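Local coordinates for hypothetical protein (Nostoc punctiforme, PDB 2O62), which is of unknown function but is built of two calycin-like beta domains, the second related to a biogenesis factor required for ATP synthase, at residues A[164-169]-A[180-185]; A[76-82]-A[94-99]; A[69-74]-A[259-264]; A[99-103]-A[130-135]. The contacts are given in a common frame with arbitrary orientation. Where two conformers were deposited one is given. Residue numbers count along the deposited sequence, not the author numbering.

Interaction 1: residues A[164-169]-A[180-185]; sequences YSTTLK and QSTSFG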
# COMPACT_ATOMS: atom_id res chain seq x y z
N TYR A 164 -1.46 18.19 -0.52
CA TYR A 164 -2.75 18.34 -1.15
C TYR A 164 -3.85 18.04 -0.15
O TYR A 164 -3.63 17.27 0.78
CB TYR A 164 -2.86 17.29 -2.26
CG TYR A 164 -1.78 17.39 -3.29
CD1 TYR A 164 -1.91 18.24 -4.33
CD2 TYR A 164 -0.64 16.60 -3.22
CE1 TYR A 164 -0.93 18.37 -5.29
CE2 TYR A 164 0.36 16.71 -4.17
CZ TYR A 164 0.18 17.59 -5.24
OH TYR A 164 1.11 17.81 -6.23
N SER A 165 -5.03 18.60 -0.38
CA SER A 165 -6.25 18.24 0.32
C SER A 165 -6.93 17.08 -0.37
O SER A 165 -6.94 17.00 -1.61
CB SER A 165 -7.22 19.40 0.31
OG SER A 165 -6.73 20.46 1.10
N THR A 166 -7.54 16.20 0.41
CA THR A 166 -8.27 15.08 -0.15
C THR A 166 -9.66 15.03 0.42
O THR A 166 -9.88 15.42 1.56
CB THR A 166 -7.60 13.76 0.15
OG1 THR A 166 -7.61 13.48 1.56
CG2 THR A 166 -6.17 13.78 -0.33
N THR A 167 -10.57 14.52 -0.41
CA THR A 167 -11.94 14.22 -0.06
C THR A 167 -12.25 12.85 -0.69
O THR A 167 -11.87 12.57 -1.83
CB THR A 167 -12.89 15.30 -0.64
OG1 THR A 167 -12.62 16.58 -0.02
CG2 THR A 167 -14.33 14.96 -0.35
N LEU A 168 -12.97 12.00 0.02
CA LEU A 168 -13.46 10.76 -0.55
C LEU A 168 -14.87 10.57 -0.07
O LEU A 168 -15.13 10.60 1.13
CB LEU A 168 -12.55 9.64 -0.07
CG LEU A 168 -12.88 8.18 -0.32
CD1 LEU A 168 -13.12 7.98 -1.76
CD2 LEU A 168 -11.62 7.38 0.11
N LYS A 169 -15.81 10.46 -1.00
CA LYS A 169 -17.22 10.19 -0.70
C LYS A 169 -17.58 8.85 -1.33
O LYS A 169 -17.27 8.62 -2.49
CB LYS A 169 -18.14 11.30 -1.27
CG LYS A 169 -17.68 12.71 -0.91
CD LYS A 169 -18.61 13.82 -1.36
CE LYS A 169 -18.22 15.17 -0.72
NZ LYS A 169 -19.19 16.28 -1.06
N GLN A 180 -18.41 6.52 -6.04
CA GLN A 180 -17.22 7.03 -5.36
C GLN A 180 -16.77 8.33 -6.03
O GLN A 180 -16.63 8.36 -7.26
CB GLN A 180 -16.06 6.07 -5.39
CG GLN A 180 -14.87 6.62 -4.59
CD GLN A 180 -13.74 5.65 -4.48
OE1 GLN A 180 -13.95 4.44 -4.39
NE2 GLN A 180 -12.51 6.16 -4.43
N SER A 181 -16.58 9.37 -5.22
CA SER A 181 -16.09 10.65 -5.66
C SER A 181 -14.86 10.94 -4.87
O SER A 181 -14.94 11.03 -3.63
CB SER A 181 -17.09 11.76 -5.41
OG SER A 181 -16.59 12.95 -6.00
N THR A 182 -13.74 11.09 -5.55
CA THR A 182 -12.47 11.31 -4.90
C THR A 182 -11.82 12.59 -5.41
O THR A 182 -11.56 12.75 -6.64
CB THR A 182 -11.55 10.12 -5.18
OG1 THR A 182 -12.29 8.90 -5.02
CG2 THR A 182 -10.40 10.10 -4.25
N SER A 183 -11.47 13.49 -4.47
CA SER A 183 -10.74 14.71 -4.79
C SER A 183 -9.34 14.64 -4.26
O SER A 183 -9.07 14.18 -3.14
CB SER A 183 -11.45 15.91 -4.20
OG SER A 183 -12.78 15.94 -4.72
N PHE A 184 -8.42 15.07 -5.10
CA PHE A 184 -7.03 15.08 -4.76
C PHE A 184 -6.49 16.38 -5.29
O PHE A 184 -6.44 16.57 -6.51
CB PHE A 184 -6.33 13.92 -5.41
CG PHE A 184 -4.92 13.81 -5.01
CD1 PHE A 184 -4.58 13.06 -3.91
CD2 PHE A 184 -3.93 14.40 -5.73
CE1 PHE A 184 -3.32 12.92 -3.52
CE2 PHE A 184 -2.61 14.23 -5.35
CZ PHE A 184 -2.33 13.53 -4.22
N GLY A 185 -6.15 17.32 -4.41
CA GLY A 185 -5.85 18.68 -4.87
C GLY A 185 -6.94 19.21 -5.79
O GLY A 185 -8.13 19.16 -5.43
O HOH W 1 -8.97 18.52 -2.96
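Five backbone hydrogen bonds hold this antiparallel beta hairpin of the C-terminal barrel together. Thr167 N reaches Ser183 O at 3.1 Å and Ser183 N returns to Thr167 O at 2.8 Å; Lys169 N to Ser181 O (2.8 Å) and Ser181 N to Lys169 O (2.9 Å) form the second such pair. Gly185 N to Ser165 O, 2.9 Å, continues the ladder, and water 1 bridges the Ser165 and Gly185 carbonyls. CA-H...O contacts lie between, Thr166 CA to Ser183 O 3.2 Å and Leu168 CA to Ser181 O 3.4 Å. On one face Ser183 OG bonds to Thr188 OG1 and Ser181 OG to Thr190 OG1 of strand 187-196. The other packs on strand 259-269, Thr166 on Val265, Leu168 on Glu267 and Phe184 on Thr263; here Gln180 NE2 donates to Thr182 OG1 (2.8 Å), and Leu168 CD1 lies against both, 3.3 Å from NE2 and 3.5 Å from OG1. A CB on Gly185 would clash with Tyr164. The Tyr164 and Phe184 rings meet obliquely, with Tyr164 CD2 3.6 Å from Phe184 CZ.

Interaction 2: residues A[76-82]-A[94-99]; sequences NGSFSEG and GELAFV
An antiparallel beta hairpin pairs the short strand 79-81 with strand 93-100 in the N-terminal sheet; the axes of 79-81 and 94-99 approach to 4.7 Å, their directions 167° apart. The first segment enters through an Asx turn: Asn76 OD1 accepts from Ser78 N and from Ser78 OG, both at 2.9 Å, while Gly77 takes phi/psi 97/-11, where a CB would jam against the Asn76 carbonyl O. Ser78, chi1 m, uses its hydroxyl in place of a backbone carbonyl: Val99 N donates to Ser78 OG at 2.9 Å. Phe79 and Ala97 form a hydrogen-bonded pair (Phe79 N to Ala97 O 2.9 Å, Ala97 N to Phe79 O 2.8 Å). With chi1 p, the Phe79 ring lies over its partner, Ala97 CB making a CH-pi contact 3.4 Å from the ring centroid. Ser80 faces Leu96 in a non-hydrogen-bonded pair on the opposite face, toward the C-terminal barrel; the t rotamer of Ser80 brings OG to Glu95 O at 2.7 Å, and Arg251 of the barrel also bonds it. Glu81 and Glu95 are the next hydrogen-bonded pair (Glu81 N to Glu95 O 3.1 Å, Glu95 N to Glu81 O 2.7 Å). Gly82 and Gly94 follow, CA atoms 4.2 Å apart. Arg106 forms a salt bridge with Glu95 OE2; the like charges Glu81 OE1 and Glu95 OE1, 3.8 Å apart, share water 3 at 2.5 and 2.6 Å.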
# COMPACT_ATOMS: atom_id res chain seq x y z
N ASN A 76 7.29 9.04 9.10
CA ASN A 76 6.89 8.07 10.13
C ASN A 76 7.42 6.66 9.89
O ASN A 76 7.14 5.75 10.65
CB ASN A 76 5.37 8.09 10.31
CG ASN A 76 4.64 7.33 9.23
OD1 ASN A 76 5.16 7.07 8.17
ND2 ASN A 76 3.39 6.99 9.51
N GLY A 77 8.21 6.48 8.84
CA GLY A 77 8.78 5.18 8.53
C GLY A 77 7.99 4.42 7.49
O GLY A 77 8.47 3.42 6.99
N SER A 78 6.79 4.87 7.14
CA SER A 78 6.04 4.22 6.08
C SER A 78 6.81 4.30 4.77
O SER A 78 7.60 5.21 4.57
CB SER A 78 4.65 4.85 5.89
OG SER A 78 3.88 4.67 7.08
N PHE A 79 6.63 3.32 3.90
CA PHE A 79 7.42 3.29 2.67
C PHE A 79 6.77 2.51 1.57
O PHE A 79 5.76 1.81 1.75
CB PHE A 79 8.81 2.69 2.96
CG PHE A 79 8.82 1.20 3.36
CD1 PHE A 79 8.71 0.82 4.70
CD2 PHE A 79 8.98 0.18 2.39
CE1 PHE A 79 8.78 -0.52 5.07
CE2 PHE A 79 9.02 -1.16 2.76
CZ PHE A 79 8.90 -1.51 4.09
N SER A 80 7.39 2.58 0.41
CA SER A 80 7.04 1.72 -0.68
C SER A 80 8.29 1.23 -1.35
O SER A 80 9.23 2.00 -1.52
CB SER A 80 6.22 2.46 -1.73
OG SER A 80 5.96 1.64 -2.85
N GLU A 81 8.23 -0.02 -1.82
CA GLU A 81 9.31 -0.66 -2.53
C GLU A 81 8.79 -1.23 -3.85
O GLU A 81 7.66 -1.65 -3.94
CB GLU A 81 9.92 -1.80 -1.72
CG GLU A 81 11.31 -2.18 -2.27
CD GLU A 81 12.10 -3.21 -1.44
OE1 GLU A 81 11.54 -3.83 -0.50
OE2 GLU A 81 13.31 -3.36 -1.74
N GLY A 82 9.61 -1.19 -4.89
CA GLY A 82 9.24 -1.78 -6.18
C GLY A 82 10.21 -1.45 -7.26
O GLY A 82 11.32 -0.97 -7.00
N GLY A 94 4.69 -4.32 -6.61
CA GLY A 94 5.47 -3.55 -5.65
C GLY A 94 4.76 -3.60 -4.30
O GLY A 94 3.71 -4.23 -4.16
N GLU A 95 5.33 -2.91 -3.32
CA GLU A 95 4.88 -3.00 -1.93
C GLU A 95 4.50 -1.62 -1.41
O GLU A 95 5.24 -0.65 -1.61
CB GLU A 95 6.02 -3.54 -1.09
CG GLU A 95 5.73 -3.59 0.41
CD GLU A 95 6.92 -4.07 1.23
OE1 GLU A 95 8.00 -4.30 0.65
OE2 GLU A 95 6.79 -4.20 2.45
N LEU A 96 3.37 -1.55 -0.72
CA LEU A 96 3.00 -0.38 0.06
C LEU A 96 3.01 -0.79 1.53
O LEU A 96 2.31 -1.69 1.94
CB LEU A 96 1.60 0.08 -0.37
CG LEU A 96 1.57 0.33 -1.91
CD1 LEU A 96 0.23 0.20 -2.45
CD2 LEU A 96 2.13 1.60 -2.29
N ALA A 97 3.78 -0.08 2.33
CA ALA A 97 4.04 -0.45 3.72
C ALA A 97 3.67 0.70 4.65
O ALA A 97 4.33 1.73 4.65
CB ALA A 97 5.54 -0.81 3.87
N PHE A 98 2.59 0.52 5.42
CA PHE A 98 2.13 1.47 6.42
C PHE A 98 2.69 1.16 7.82
O PHE A 98 2.67 0.02 8.26
CB PHE A 98 0.59 1.50 6.51
CG PHE A 98 -0.12 1.69 5.21
CD1 PHE A 98 -0.47 0.59 4.41
CD2 PHE A 98 -0.49 2.96 4.80
CE1 PHE A 98 -1.16 0.75 3.24
CE2 PHE A 98 -1.16 3.13 3.59
CZ PHE A 98 -1.48 2.05 2.83
N VAL A 99 3.15 2.20 8.51
CA VAL A 99 3.57 2.13 9.88
C VAL A 99 2.59 2.98 10.72
O VAL A 99 2.24 4.10 10.35
CB VAL A 99 4.97 2.62 10.03
CG1 VAL A 99 5.41 2.59 11.50
CG2 VAL A 99 5.90 1.79 9.14
O HOH W 2 1.52 5.57 7.93
O HOH W 3 10.34 -4.46 1.66

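Interaction 3: residues A[69-74]-A[259-264]; sequences GGLLFF and WVSLTL
Phe74 lays its ring over Leu264, whose CB sits 3.7 Å from the ring centroid and 16° off the normal in a CH-pi contact. The ring, set by chi1 m and chi2 near -83°, also meets Leu262, with Phe74 CE2 3.4 Å from Leu262 CD2. The strands belong to different sheets: the axes of 71-73 and 259-264 approach to 8.4 Å and cross at -34°, and the contact is made mainly through side chains. From the first segment Leu72 and Phe74 point toward the partner, while Leu71 and Phe73 point away; Trp259, Leu262 and Leu264 answer from the second. In register, Leu72 lies opposite Leu262 (CA-CA 7.3 Å), Phe74 opposite Leu264 (8.1 Å) and Gly70 opposite Trp259 (8.3 Å). Leu262 and Leu264 both adopt the t,p rotamer; Leu72 has chi1 m (-88°) and chi2 t, its CB 3.9 Å from Leu262 CD2. Trp259, chi1 t and chi2 37°, brings CH2 to 3.5 Å from Leu72 CG, and its ring also abuts the 69-71 backbone, CZ3 3.4 Å from Gly69 O; NE1 donates to Ser261 O at 3.0 Å. In a classic beta bulge Val260 and Ser261 both face Ser252, and this extra residue lets Trp259 and Leu262, three apart, both point toward 69-74. Arg251 makes a cation-pi contact with Trp259 and bonds to Gly70 O. The whole is a hydrophobic face-to-face sheet packing, here joining the edge strand of the N-terminal sheet to the wall of the C-terminal calycin-like barrel.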
# COMPACT_ATOMS: atom_id res chain seq x y z
N GLY A 69 17.24 3.54 -4.76
CA GLY A 69 16.77 2.63 -5.73
C GLY A 69 15.28 2.73 -5.80
O GLY A 69 14.72 3.81 -6.02
N GLY A 70 14.63 1.61 -5.54
CA GLY A 70 13.20 1.50 -5.67
C GLY A 70 12.41 1.77 -4.42
O GLY A 70 11.18 1.56 -4.40
N LEU A 71 13.08 2.34 -3.42
CA LEU A 71 12.49 2.60 -2.10
C LEU A 71 12.36 4.07 -1.82
O LEU A 71 13.31 4.83 -2.01
CB LEU A 71 13.41 2.07 -1.00
CG LEU A 71 13.25 0.78 -0.21
CD1 LEU A 71 14.46 0.73 0.74
CD2 LEU A 71 11.97 0.75 0.58
N LEU A 72 11.19 4.47 -1.33
CA LEU A 72 11.00 5.80 -0.77
C LEU A 72 10.25 5.72 0.55
O LEU A 72 9.31 4.93 0.68
CB LEU A 72 10.24 6.75 -1.74
CG LEU A 72 11.03 7.56 -2.75
CD1 LEU A 72 10.07 8.37 -3.58
CD2 LEU A 72 12.02 8.48 -2.10
N PHE A 73 10.66 6.57 1.51
CA PHE A 73 10.07 6.61 2.87
C PHE A 73 9.45 7.94 3.23
O PHE A 73 9.93 9.01 2.84
CB PHE A 73 11.16 6.38 3.96
CG PHE A 73 11.77 5.02 3.94
CD1 PHE A 73 12.81 4.75 3.08
CD2 PHE A 73 11.29 4.02 4.77
CE1 PHE A 73 13.34 3.45 3.04
CE2 PHE A 73 11.83 2.73 4.74
CZ PHE A 73 12.87 2.47 3.88
N PHE A 74 8.38 7.83 4.02
CA PHE A 74 7.80 8.95 4.74
C PHE A 74 8.36 9.07 6.14
O PHE A 74 9.07 8.16 6.65
CB PHE A 74 6.28 8.81 4.77
CG PHE A 74 5.67 8.83 3.40
CD1 PHE A 74 5.39 10.03 2.75
CD2 PHE A 74 5.41 7.66 2.74
CE1 PHE A 74 4.83 10.02 1.46
CE2 PHE A 74 4.84 7.65 1.46
CZ PHE A 74 4.60 8.82 0.82
N TRP A 259 9.00 4.95 -12.53
CA TRP A 259 8.50 5.38 -11.26
C TRP A 259 8.78 6.86 -11.03
O TRP A 259 9.89 7.32 -11.22
CB TRP A 259 9.17 4.55 -10.17
CG TRP A 259 8.72 4.87 -8.81
CD1 TRP A 259 7.48 5.22 -8.39
CD2 TRP A 259 9.54 4.83 -7.65
NE1 TRP A 259 7.47 5.42 -7.01
CE2 TRP A 259 8.73 5.18 -6.54
CE3 TRP A 259 10.88 4.51 -7.44
CZ2 TRP A 259 9.23 5.21 -5.25
CZ3 TRP A 259 11.38 4.58 -6.15
CH2 TRP A 259 10.57 4.95 -5.08
N VAL A 260 7.76 7.63 -10.67
CA VAL A 260 7.97 9.07 -10.49
C VAL A 260 7.76 9.55 -9.06
O VAL A 260 8.42 10.49 -8.64
CB VAL A 260 7.13 9.92 -11.49
CG1 VAL A 260 7.62 9.66 -12.91
CG2 VAL A 260 5.71 9.64 -11.40
N SER A 261 6.85 8.93 -8.32
CA SER A 261 6.48 9.50 -7.01
C SER A 261 5.73 8.49 -6.13
O SER A 261 5.29 7.42 -6.59
CB SER A 261 5.68 10.78 -7.22
OG SER A 261 4.37 10.48 -7.68
N LEU A 262 5.56 8.88 -4.86
CA LEU A 262 4.83 8.12 -3.88
C LEU A 262 4.03 9.07 -3.05
O LEU A 262 4.51 10.11 -2.62
CB LEU A 262 5.80 7.36 -2.99
CG LEU A 262 5.27 6.39 -1.98
CD1 LEU A 262 4.71 5.22 -2.71
CD2 LEU A 262 6.45 5.93 -1.05
N THR A 263 2.77 8.71 -2.83
CA THR A 263 1.82 9.54 -2.09
C THR A 263 1.21 8.80 -0.90
O THR A 263 0.83 7.64 -1.03
CB THR A 263 0.66 9.97 -3.05
OG1 THR A 263 1.22 10.73 -4.14
CG2 THR A 263 -0.37 10.82 -2.34
N LEU A 264 1.10 9.51 0.24
CA LEU A 264 0.44 8.99 1.43
C LEU A 264 -0.66 9.93 1.86
O LEU A 264 -0.44 11.10 2.12
CB LEU A 264 1.47 8.76 2.54
CG LEU A 264 0.91 8.13 3.83
CD1 LEU A 264 0.45 6.78 3.64
CD2 LEU A 264 2.06 8.14 4.88

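Interaction 4: residues A[99-103]-A[130-135]; sequences VHENR and TPVAER
A type II' beta turn from His100 to Arg103 closes the hairpin between strands 93-100 and 103-111, with His100 N to Arg103 O 2.9 Å and Arg103 N to His100 O 3.0 Å. Glu101 has phi/psi 57/-118 and Asn102 -89/8. The contact joins this turn of the N-terminal sheet to the irregular segment leading to the barrel, extended at Thr130 and kinked at Ala133 (53/47); Asn102 and Thr130 CA atoms are 6.7 Å apart. Asn102, chi1 p, donates from ND2 to Thr130 OG1 at 2.8 Å, which also bonds to Leu127 O, and weakly to Pro131 O at 2.9 Å. Arg103, m for chi1 and chi2, bends back to the 132-133 backbone: CD lies 3.3 Å from Val132 O and NH1 donates to Ala133 O at 2.9 Å, while NH2 forms a salt bridge with Asp217. Arg135 NH1 shares Ala133 O at 3.0 Å, though 3.8 Å from the like-charged Arg103 NH1. Arg135 NE bonds to Ile241 O. Water 5 links Asn102 OD1 (2.6 Å) and Arg135 NH1 (3.1 Å).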
# COMPACT_ATOMS: atom_id res chain seq x y z
N VAL A 99 3.15 2.20 8.51
CA VAL A 99 3.57 2.13 9.88
C VAL A 99 2.59 2.98 10.72
O VAL A 99 2.24 4.10 10.35
CB VAL A 99 4.97 2.62 10.03
CG1 VAL A 99 5.41 2.59 11.50
CG2 VAL A 99 5.90 1.79 9.14
N HIS A 100 2.12 2.42 11.82
CA HIS A 100 1.25 3.12 12.76
C HIS A 100 1.39 2.55 14.16
O HIS A 100 0.97 1.42 14.41
CB HIS A 100 -0.21 2.97 12.34
CG HIS A 100 -1.18 3.64 13.27
ND1 HIS A 100 -1.44 4.99 13.22
CD2 HIS A 100 -1.96 3.14 14.26
CE1 HIS A 100 -2.33 5.30 14.15
NE2 HIS A 100 -2.65 4.20 14.80
N GLU A 101 2.03 3.32 15.05
CA GLU A 101 2.18 2.94 16.45
C GLU A 101 2.88 1.56 16.53
O GLU A 101 4.02 1.44 16.07
CB GLU A 101 0.81 3.01 17.17
CG GLU A 101 0.23 4.45 17.16
CD GLU A 101 -1.07 4.63 17.95
OE1 GLU A 101 -1.71 3.61 18.34
OE2 GLU A 101 -1.47 5.80 18.13
N ASN A 102 2.23 0.54 17.08
CA ASN A 102 2.85 -0.79 17.27
C ASN A 102 2.69 -1.75 16.08
O ASN A 102 2.94 -2.93 16.22
CB ASN A 102 2.31 -1.50 18.54
CG ASN A 102 0.88 -2.07 18.36
OD1 ASN A 102 -0.05 -1.34 17.92
ND2 ASN A 102 0.68 -3.37 18.74
N ARG A 103 2.17 -1.25 14.97
CA ARG A 103 1.78 -2.06 13.83
C ARG A 103 2.45 -1.61 12.56
O ARG A 103 2.70 -0.42 12.36
CB ARG A 103 0.26 -1.95 13.58
CG ARG A 103 -0.61 -2.68 14.59
CD ARG A 103 -0.59 -4.21 14.52
NE ARG A 103 -0.49 -4.64 13.13
CZ ARG A 103 -1.51 -4.77 12.30
NH1 ARG A 103 -2.75 -4.67 12.74
NH2 ARG A 103 -1.27 -5.08 11.02
N THR A 130 3.83 -6.42 22.09
CA THR A 130 2.64 -5.56 21.99
C THR A 130 1.50 -6.37 21.43
O THR A 130 1.71 -7.45 20.90
CB THR A 130 2.91 -4.31 21.16
OG1 THR A 130 2.99 -4.62 19.76
CG2 THR A 130 4.20 -3.70 21.60
N PRO A 131 0.26 -5.88 21.57
CA PRO A 131 -0.87 -6.65 21.07
C PRO A 131 -0.86 -6.88 19.57
O PRO A 131 -0.38 -6.04 18.82
CB PRO A 131 -2.08 -5.76 21.46
CG PRO A 131 -1.60 -5.01 22.64
CD PRO A 131 -0.19 -4.65 22.23
N VAL A 132 -1.43 -7.99 19.13
CA VAL A 132 -1.56 -8.29 17.70
C VAL A 132 -2.40 -7.22 16.99
O VAL A 132 -2.09 -6.80 15.88
CB VAL A 132 -2.16 -9.71 17.49
CG1 VAL A 132 -2.44 -9.99 16.02
CG2 VAL A 132 -1.21 -10.73 18.02
N ALA A 133 -3.44 -6.77 17.69
CA ALA A 133 -4.20 -5.61 17.30
C ALA A 133 -4.66 -5.77 15.87
O ALA A 133 -4.52 -4.86 15.05
CB ALA A 133 -3.36 -4.36 17.46
N GLU A 134 -5.20 -6.94 15.57
CA GLU A 134 -5.78 -7.18 14.27
C GLU A 134 -7.08 -6.37 14.06
O GLU A 134 -8.00 -6.37 14.88
CB GLU A 134 -6.05 -8.67 14.11
CG GLU A 134 -6.61 -9.08 12.76
CD GLU A 134 -5.55 -9.17 11.65
OE1 GLU A 134 -4.33 -8.91 11.90
OE2 GLU A 134 -5.98 -9.50 10.52
N ARG A 135 -7.14 -5.64 12.96
CA ARG A 135 -8.39 -4.94 12.60
C ARG A 135 -9.32 -5.94 11.92
O ARG A 135 -8.86 -6.94 11.38
CB ARG A 135 -8.13 -3.79 11.65
CG ARG A 135 -7.68 -2.47 12.32
CD ARG A 135 -6.30 -2.57 12.98
NE ARG A 135 -5.99 -1.24 13.53
CZ ARG A 135 -5.03 -0.97 14.41
NH1 ARG A 135 -4.25 -1.92 14.91
NH2 ARG A 135 -4.89 0.29 14.82
O HOH W 4 -3.64 1.79 16.89
O HOH W 5 -2.55 -0.98 17.30

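Interactions 2, 3 and 4 follow the junction of the two domains, whereas interaction 1 lies within the barrel, its centre 18 Å from that of the chain. Interactions 2 and 3, centres 8 Å apart, are continuous: strands 71-73 and 79-81 are sheet neighbours, with Ser80 N 3.0 Å from Leu72 O, and Ser80 CB touches Leu262 CD1 at 3.3 Å. Strand 259-269 carries the contact onward to interaction 1, where Phe184 CE1 packs 3.8 Å from Thr263 CG2. Val99 is common to interactions 2 and 4, whose centres are 16 Å apart; both use strand 93-100. Glycerol, probably from crystallisation, bonds to Gln180 and to Thr130 O; no active site is established.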